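PDB 3I1I: homoserine O-acetyltransferase from Bacillus anthracis str. 'Ames Ancestor', which probably catalyses the transfer of an acetyl group from acetyl-CoA to the hydroxyl of homoserine, a step toward methionine, on an alpha/beta hydrolase fold. Local coordinates for residues H49-T54 and N278-T283; K218-A223 and R270-V275; V248-Y251 and L257-F260. All blocks are in the same frame, centred on the assembly; numbering follows the deposited sequence.

Overall arrangement
Contact 1 joins a loop of the alpha/beta hydrolase core to helix 277-289, and the side chain of its Phe51 comes close to a probable Ser155-His351-Asp318 triad but makes no contact with it. Contact 2 adjoins it, with centres about 12 Å apart, and Trp280 bridges the two, with CE3 3.7 Å from Val275 CG1 and CB 3.9 Å from Leu220 CD1. Contact 3 lies far out, its centre about 35 Å from the centre of the chain; its nearest atoms are about 8 Å from contact 2 and about 18 Å from contact 1. Helix 259-270 runs between contacts 3 and 2, and all three contacts also meet the second subunit.

Contact 1. Residues H49-T54 and N278-T283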
loop_
_atom_site.group_PDB
_atom_site.type_symbol
_atom_site.label_atom_id
_atom_site.label_comp_id
_atom_site.label_asym_id
_atom_site.label_seq_id
_atom_site.Cartn_x
_atom_site.Cartn_y
_atom_site.Cartn_z
ATOM N N HIS A 49 -20.546 -3.929 14.780
ATOM C CA HIS A 49 -19.453 -2.966 14.740
ATOM C C HIS A 49 -18.545 -3.041 13.502
ATOM O O HIS A 49 -18.513 -4.048 12.802
ATOM C CB HIS A 49 -18.684 -2.974 16.069
ATOM C CG HIS A 49 -17.629 -4.025 16.195
ATOM N ND1 HIS A 49 -16.461 -4.006 15.463
ATOM C CD2 HIS A 49 -17.501 -5.048 17.074
ATOM C CE1 HIS A 49 -15.687 -5.009 15.845
ATOM N NE2 HIS A 49 -16.289 -5.647 16.836
ATOM N N TYR A 50 -17.854 -1.943 13.223
ATOM C CA TYR A 50 -17.021 -1.838 12.027
ATOM C C TYR A 50 -15.576 -2.289 12.322
ATOM O O TYR A 50 -15.235 -2.578 13.466
ATOM C CB TYR A 50 -17.052 -0.407 11.409
ATOM C CG TYR A 50 -16.607 0.703 12.316
ATOM C CD1 TYR A 50 -15.273 1.093 12.362
ATOM C CD2 TYR A 50 -17.514 1.347 13.163
ATOM C CE1 TYR A 50 -14.831 2.123 13.222
ATOM C CE2 TYR A 50 -17.103 2.374 14.017
ATOM C CZ TYR A 50 -15.756 2.759 14.022
ATOM O OH TYR A 50 -15.340 3.758 14.839
ATOM N N PHE A 51 -14.768 -2.319 11.254
ATOM C CA PHE A 51 -13.416 -2.943 11.188
ATOM C C PHE A 51 -12.609 -2.887 12.475
ATOM O O PHE A 51 -12.308 -3.910 13.062
ATOM C CB PHE A 51 -12.583 -2.296 10.028
ATOM C CG PHE A 51 -11.298 -3.043 9.681
ATOM C CD1 PHE A 51 -11.240 -3.872 8.590
ATOM C CD2 PHE A 51 -10.157 -2.901 10.459
ATOM C CE1 PHE A 51 -10.086 -4.563 8.290
ATOM C CE2 PHE A 51 -9.002 -3.594 10.168
ATOM C CZ PHE A 51 -8.963 -4.422 9.081
ATOM N N SER A 52 -12.260 -1.690 12.900
ATOM C CA SER A 52 -11.342 -1.503 14.037
ATOM C C SER A 52 -12.032 -1.234 15.379
ATOM O O SER A 52 -11.341 -0.996 16.364
ATOM C CB SER A 52 -10.406 -0.317 13.746
ATOM O OG SER A 52 -11.236 0.779 13.355
ATOM N N ALA A 53 -13.361 -1.263 15.413
ATOM C CA ALA A 53 -14.137 -0.967 16.644
ATOM C C ALA A 53 -14.386 -2.210 17.521
ATOM O O ALA A 53 -13.663 -3.198 17.428
ATOM C CB ALA A 53 -15.461 -0.273 16.291
ATOM N N THR A 54 -15.406 -2.132 18.375
ATOM C CA THR A 54 -15.715 -3.113 19.406
ATOM C C THR A 54 -17.226 -3.077 19.690
ATOM O O THR A 54 -17.953 -2.291 19.091
ATOM C CB THR A 54 -14.951 -2.813 20.755
ATOM O OG1 THR A 54 -15.530 -1.679 21.449
ATOM C CG2 THR A 54 -13.483 -2.557 20.520
ATOM N N ASN A 278 -1.751 -9.769 13.239
ATOM C CA ASN A 278 -2.415 -10.974 12.728
ATOM C C ASN A 278 -3.944 -10.791 12.708
ATOM O O ASN A 278 -4.615 -11.194 11.738
ATOM C CB ASN A 278 -2.046 -12.209 13.556
ATOM C CG ASN A 278 -0.586 -12.645 13.365
ATOM O OD1 ASN A 278 0.078 -12.272 12.397
ATOM N ND2 ASN A 278 -0.102 -13.463 14.266
ATOM N N SER A 279 -4.467 -10.159 13.763
ATOM C CA SER A 279 -5.867 -9.897 13.870
ATOM C C SER A 279 -6.316 -8.992 12.707
ATOM O O SER A 279 -7.367 -9.212 12.068
ATOM C CB SER A 279 -6.191 -9.239 15.212
ATOM O OG SER A 279 -6.112 -10.185 16.263
ATOM N N TRP A 280 -5.507 -7.975 12.453
ATOM C CA TRP A 280 -5.767 -7.061 11.363
ATOM C C TRP A 280 -5.828 -7.828 10.047
ATOM O O TRP A 280 -6.731 -7.610 9.280
ATOM C CB TRP A 280 -4.676 -5.979 11.297
ATOM C CG TRP A 280 -5.014 -4.905 10.327
ATOM C CD1 TRP A 280 -4.957 -4.969 8.949
ATOM C CD2 TRP A 280 -5.504 -3.623 10.654
ATOM N NE1 TRP A 280 -5.383 -3.781 8.410
ATOM C CE2 TRP A 280 -5.722 -2.934 9.435
ATOM C CE3 TRP A 280 -5.766 -2.973 11.863
ATOM C CZ2 TRP A 280 -6.202 -1.633 9.392
ATOM C CZ3 TRP A 280 -6.264 -1.673 11.827
ATOM C CH2 TRP A 280 -6.458 -1.009 10.594
HETATM N N MSE A 281 -4.887 -8.735 9.810
HETATM C CA MSE A 281 -4.898 -9.516 8.576
HETATM C C MSE A 281 -6.207 -10.320 8.427
HETATM O O MSE A 281 -6.802 -10.306 7.343
HETATM C CB MSE A 281 -3.745 -10.533 8.485
HETATM C CG MSE A 281 -2.334 -10.000 8.447
HETATM SE SE MSE A 281 -1.088 -11.550 8.197
HETATM C CE MSE A 281 -2.251 -12.799 7.431
ATOM N N TYR A 282 -6.599 -11.060 9.473
ATOM C CA TYR A 282 -7.793 -11.933 9.392
ATOM C C TYR A 282 -9.052 -11.128 9.114
ATOM O O TYR A 282 -9.893 -11.540 8.294
ATOM C CB TYR A 282 -7.987 -12.759 10.652
ATOM C CG TYR A 282 -7.219 -14.043 10.630
ATOM C CD1 TYR A 282 -5.898 -14.080 11.007
ATOM C CD2 TYR A 282 -7.807 -15.238 10.214
ATOM C CE1 TYR A 282 -5.176 -15.255 10.971
ATOM C CE2 TYR A 282 -7.079 -16.422 10.194
ATOM C CZ TYR A 282 -5.766 -16.409 10.572
ATOM O OH TYR A 282 -4.994 -17.536 10.566
ATOM N N THR A 283 -9.135 -9.955 9.744
ATOM C CA THR A 283 -10.286 -9.061 9.567
ATOM C C THR A 283 -10.241 -8.476 8.151
ATOM O O THR A 283 -11.267 -8.453 7.482
ATOM C CB THR A 283 -10.288 -7.952 10.632
ATOM O OG1 THR A 283 -10.273 -8.565 11.909
ATOM C CG2 THR A 283 -11.539 -7.051 10.531
#
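Phe51, on the loop that follows strand 44-48 of the alpha/beta hydrolase sheet, reaches Trp280 and Thr283, about one turn apart on helix 277-289. In this fold that loop commonly lends a backbone N-H to the oxyanion hole. The Phe51 side chain lies close to the probable catalytic triad. The aromatic part is an edge-to-face pair: the phenyl edge is turned toward the indole face, with 4.5 Å between the centroids of the Phe51 ring and the Trp280 six-membered ring and the planes tilted at 58°. Phe51 CE2 does most of the touching, standing over the indole 3.4 Å from Trp280 CE2. A chi1 of -168° carries the Phe51 ring away from the loop, far enough for CE2 to reach the indole face. The polar bonds stay within each segment. A type I turn from Tyr50 to Ala53 presents Phe51, and Tyr50 O accepts from both Ala53 N and His49 ND1. Thr283 OG1 hydrogen-bonds to Ser279 O at 3.0 Å from above the carbonyl plane, and Thr283 N reaches that oxygen from the opposite face. The aliphatic part is a CH-pi contact: Thr283 CG2 sits 3.8 Å from the Phe51 ring centroid, 17° off the ring normal.

Contact 2. Residues K218-A223 and R270-V275; sequences KGLQLA and RSIELV
Ile272 packs on Leu220 and Gln221 of helix 217-228, and Val275 on Leu220, joining the connection between two further helices to this one. The segment 270-275 folds into two overlapping type I turns, Arg270 to Glu273 and Ile272 to Val275, each closed by a weak backbone bond. Early in the first turn, Ser271 ties the loop to the same helix, its OG accepting a hydrogen bond from Asn224 ND2. Ile272 comes next and carries most of the contact. Its CG1 lies between the backbone N and the carbonyl carbon (chi1 56°), and the chain then extends so that CD1 meets the helix backbone, 3.6 Å from Gln221 N. The same methyl lies 3.8 Å from Gln221 CB and 4.1 Å from Leu220 CB, filling the angle between two successive helix residues. On the other branch, Ile272 CG2 approaches Leu220 CG at 4.1 Å, and the two side chains lie alongside each other, running antiparallel. The polar end of Gln221 is used elsewhere, its NE2 bonding to Thr268 OG1 on helix 259-270. Glu273 points away from the helix, while its carbonyl oxygen receives Lys100 NZ. Val275, at the end of the second turn, points back toward the helix: its CG1 is 4.2 Å from Leu220 CD2, and its carbonyl oxygen is 4.0 Å from the same methyl. Leu220 thus takes Ile272 and Val275 together. Helices 186-202 and 277-289 complete the surroundings: Leu220 also rests on Ile200 of the first and Trp280 of the second, and Val275 on Trp280.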
loop_
_atom_site.group_PDB
_atom_site.type_symbol
_atom_site.label_atom_id
_atom_site.label_comp_id
_atom_site.label_asym_id
_atom_site.label_seq_id
_atom_site.Cartn_x
_atom_site.Cartn_y
_atom_site.Cartn_z
ATOM N N LYS A 218 5.992 -1.367 11.271
ATOM C CA LYS A 218 6.114 -0.759 9.935
ATOM C C LYS A 218 5.051 -1.295 9.001
ATOM O O LYS A 218 4.308 -0.539 8.385
ATOM C CB LYS A 218 7.481 -0.978 9.317
ATOM C CG LYS A 218 8.580 -0.284 10.058
ATOM C CD LYS A 218 9.961 -0.577 9.430
ATOM C CE LYS A 218 11.110 -0.030 10.266
ATOM N NZ LYS A 218 12.423 -0.218 9.538
ATOM N N GLY A 219 4.944 -2.608 8.919
ATOM C CA GLY A 219 3.898 -3.208 8.107
ATOM C C GLY A 219 2.503 -2.782 8.539
ATOM O O GLY A 219 1.651 -2.489 7.699
ATOM N N LEU A 220 2.274 -2.713 9.846
ATOM C CA LEU A 220 0.937 -2.422 10.348
ATOM C C LEU A 220 0.565 -0.971 10.085
ATOM O O LEU A 220 -0.569 -0.681 9.681
ATOM C CB LEU A 220 0.880 -2.747 11.832
ATOM C CG LEU A 220 -0.424 -2.927 12.579
ATOM C CD1 LEU A 220 -1.448 -3.849 11.834
ATOM C CD2 LEU A 220 -0.074 -3.458 14.001
ATOM N N GLN A 221 1.513 -0.059 10.288
ATOM C CA GLN A 221 1.256 1.337 10.013
ATOM C C GLN A 221 0.925 1.562 8.537
ATOM O O GLN A 221 0.068 2.355 8.192
ATOM C CB GLN A 221 2.439 2.239 10.415
ATOM C CG GLN A 221 2.253 3.725 9.939
ATOM C CD GLN A 221 3.117 4.724 10.677
ATOM O OE1 GLN A 221 4.215 4.396 11.126
ATOM N NE2 GLN A 221 2.631 5.971 10.794
ATOM N N LEU A 222 1.635 0.875 7.670
ATOM C CA LEU A 222 1.366 0.948 6.235
ATOM C C LEU A 222 -0.046 0.424 5.927
ATOM O O LEU A 222 -0.827 1.076 5.234
ATOM C CB LEU A 222 2.465 0.176 5.497
ATOM C CG LEU A 222 2.591 0.278 3.994
ATOM C CD1 LEU A 222 2.357 1.703 3.468
ATOM C CD2 LEU A 222 3.998 -0.246 3.624
ATOM N N ALA A 223 -0.397 -0.723 6.501
ATOM C CA ALA A 223 -1.759 -1.257 6.381
ATOM C C ALA A 223 -2.793 -0.234 6.844
ATOM O O ALA A 223 -3.784 -0.016 6.185
ATOM C CB ALA A 223 -1.914 -2.616 7.148
ATOM N N ARG A 270 -0.497 6.412 15.968
ATOM C CA ARG A 270 -1.288 6.437 17.194
ATOM C C ARG A 270 -2.403 5.412 17.152
ATOM O O ARG A 270 -2.646 4.717 18.127
ATOM C CB ARG A 270 -1.918 7.816 17.433
ATOM C CG ARG A 270 -2.088 8.148 18.905
ATOM C CD ARG A 270 -0.908 9.017 19.416
ATOM N NE ARG A 270 -1.070 10.419 19.019
ATOM C CZ ARG A 270 -0.103 11.329 19.029
ATOM N NH1 ARG A 270 1.120 11.000 19.414
ATOM N NH2 ARG A 270 -0.372 12.567 18.637
ATOM N N SER A 271 -3.079 5.296 16.015
ATOM C CA SER A 271 -4.217 4.386 15.987
ATOM C C SER A 271 -3.863 2.910 15.861
ATOM O O SER A 271 -4.727 2.105 15.912
ATOM C CB SER A 271 -5.241 4.794 14.914
ATOM O OG SER A 271 -4.763 4.484 13.630
ATOM N N ILE A 272 -2.611 2.541 15.710
ATOM C CA ILE A 272 -2.257 1.122 15.715
ATOM C C ILE A 272 -1.554 0.714 17.021
ATOM O O ILE A 272 -0.976 -0.384 17.124
ATOM C CB ILE A 272 -1.375 0.700 14.500
ATOM C CG1 ILE A 272 -0.097 1.554 14.415
ATOM C CG2 ILE A 272 -2.213 0.726 13.220
ATOM C CD1 ILE A 272 1.060 0.925 13.670
ATOM N N GLU A 273 -1.654 1.560 18.035
ATOM C CA GLU A 273 -0.970 1.290 19.306
ATOM C C GLU A 273 -1.536 0.119 20.096
ATOM O O GLU A 273 -0.775 -0.667 20.632
ATOM C CB GLU A 273 -0.902 2.572 20.140
ATOM C CG GLU A 273 0.046 3.585 19.416
ATOM C CD GLU A 273 0.438 4.798 20.240
ATOM O OE1 GLU A 273 -0.349 5.263 21.100
ATOM O OE2 GLU A 273 1.539 5.316 19.983
ATOM N N LEU A 274 -2.855 -0.024 20.130
ATOM C CA LEU A 274 -3.479 -1.151 20.806
ATOM C C LEU A 274 -3.800 -2.330 19.913
ATOM O O LEU A 274 -4.526 -3.227 20.333
ATOM C CB LEU A 274 -4.805 -0.716 21.459
ATOM C CG LEU A 274 -4.770 0.310 22.617
ATOM C CD1 LEU A 274 -6.101 0.210 23.487
ATOM C CD2 LEU A 274 -3.476 0.180 23.493
ATOM N N VAL A 275 -3.261 -2.359 18.706
ATOM C CA VAL A 275 -3.795 -3.211 17.650
ATOM C C VAL A 275 -2.899 -4.401 17.413
ATOM O O VAL A 275 -1.696 -4.291 17.544
ATOM C CB VAL A 275 -3.970 -2.379 16.358
ATOM C CG1 VAL A 275 -4.164 -3.244 15.133
ATOM C CG2 VAL A 275 -5.131 -1.416 16.548
#

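Contact 3. Residues V248-Y251 and L257-F260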
loop_
_atom_site.group_PDB
_atom_site.type_symbol
_atom_site.label_atom_id
_atom_site.label_comp_id
_atom_site.label_asym_id
_atom_site.label_seq_id
_atom_site.Cartn_x
_atom_site.Cartn_y
_atom_site.Cartn_z
ATOM N N VAL A 248 11.833 23.403 2.389
ATOM C CA VAL A 248 12.801 22.927 1.417
ATOM C C VAL A 248 13.362 21.545 1.759
ATOM O O VAL A 248 13.837 20.842 0.911
ATOM C CB VAL A 248 14.000 23.939 1.254
ATOM C CG1 VAL A 248 13.493 25.353 0.835
ATOM C CG2 VAL A 248 14.868 23.962 2.518
ATOM N N GLU A 249 13.271 21.116 3.001
ATOM C CA GLU A 249 13.996 19.893 3.400
ATOM C C GLU A 249 13.482 18.644 2.685
ATOM O O GLU A 249 14.280 17.805 2.274
ATOM C CB GLU A 249 14.017 19.679 4.917
ATOM C CG GLU A 249 14.757 18.417 5.381
ATOM C CD GLU A 249 16.191 18.305 4.861
ATOM O OE1 GLU A 249 16.662 17.155 4.663
ATOM O OE2 GLU A 249 16.854 19.353 4.657
ATOM N N PRO A 250 12.164 18.508 2.465
ATOM C CA PRO A 250 11.724 17.335 1.660
ATOM C C PRO A 250 12.364 17.209 0.241
ATOM O O PRO A 250 12.453 16.101 -0.291
ATOM C CB PRO A 250 10.203 17.555 1.515
ATOM C CG PRO A 250 9.846 18.439 2.751
ATOM C CD PRO A 250 11.030 19.375 2.837
ATOM N N TYR A 251 12.808 18.340 -0.312
ATOM C CA TYR A 251 13.402 18.438 -1.648
ATOM C C TYR A 251 14.875 18.053 -1.666
ATOM O O TYR A 251 15.519 18.096 -2.717
ATOM C CB TYR A 251 13.242 19.872 -2.200
ATOM C CG TYR A 251 11.838 20.176 -2.589
ATOM C CD1 TYR A 251 11.422 20.085 -3.916
ATOM C CD2 TYR A 251 10.883 20.456 -1.628
ATOM C CE1 TYR A 251 10.102 20.327 -4.275
ATOM C CE2 TYR A 251 9.561 20.675 -1.971
ATOM C CZ TYR A 251 9.180 20.625 -3.288
ATOM O OH TYR A 251 7.869 20.853 -3.604
ATOM N N LEU A 257 10.557 13.752 5.078
ATOM C CA LEU A 257 9.108 13.786 4.910
ATOM C C LEU A 257 8.593 15.210 4.784
ATOM O O LEU A 257 9.142 16.147 5.384
ATOM C CB LEU A 257 8.438 13.088 6.082
ATOM C CG LEU A 257 8.877 11.642 6.332
ATOM C CD1 LEU A 257 8.321 11.179 7.672
ATOM C CD2 LEU A 257 8.417 10.690 5.195
ATOM N N THR A 258 7.544 15.374 3.989
ATOM C CA THR A 258 6.770 16.613 3.951
ATOM C C THR A 258 5.985 16.743 5.244
ATOM O O THR A 258 5.862 15.790 6.040
ATOM C CB THR A 258 5.745 16.636 2.758
ATOM O OG1 THR A 258 4.774 15.577 2.917
ATOM C CG2 THR A 258 6.448 16.554 1.427
ATOM N N SER A 259 5.429 17.913 5.475
ATOM C CA SER A 259 4.702 18.120 6.719
ATOM C C SER A 259 3.403 17.343 6.695
ATOM O O SER A 259 2.964 16.880 7.728
ATOM C CB SER A 259 4.427 19.601 6.946
ATOM O OG SER A 259 3.662 20.140 5.882
ATOM N N PHE A 260 2.777 17.190 5.525
ATOM C CA PHE A 260 1.564 16.357 5.489
ATOM C C PHE A 260 1.893 14.904 5.793
ATOM O O PHE A 260 1.144 14.271 6.549
ATOM C CB PHE A 260 0.696 16.530 4.233
ATOM C CG PHE A 260 1.372 16.191 2.943
ATOM C CD1 PHE A 260 1.388 14.900 2.478
ATOM C CD2 PHE A 260 1.943 17.200 2.155
ATOM C CE1 PHE A 260 2.028 14.581 1.242
ATOM C CE2 PHE A 260 2.592 16.911 0.940
ATOM C CZ PHE A 260 2.614 15.589 0.475
#
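Pro250, in the short 3-10 turn 249-251, faces the chain just before helix 259-270, with its CA 5.5 Å from the CA of Leu257. The proline ring supplies one side of the contact and is met by backbone as much as by side chain. Its CG lies 3.6 Å from Leu257 O and 3.8 Å from Thr258 CA, while Pro250 CB meets the Thr258 methyl, CG2, at 3.9 Å. The two branches of Thr258 divide the work. With OG1 between the backbone N and the carbonyl carbon (chi1 63°), the hydroxyl caps a backbone N just beyond Phe260 and sits 3.0 Å above the plane of the Phe260 ring, over its centre; CG2 is left beside the proline. Glu261 OE1 accepts from Thr258 N in return, a pattern consistent with a capping box at the start of the helix. Leu288 and Leu289 of the second subunit pack on Thr258 and Pro250 respectively, so this outlying part of the chain is joined to its neighbour. Across the contact the proline ring can offer only C-H groups, to a carbonyl oxygen and to carbon, so the two segments meet by van der Waals contact, while Thr258 uses its hydroxyl and N-H at the helix N-terminus.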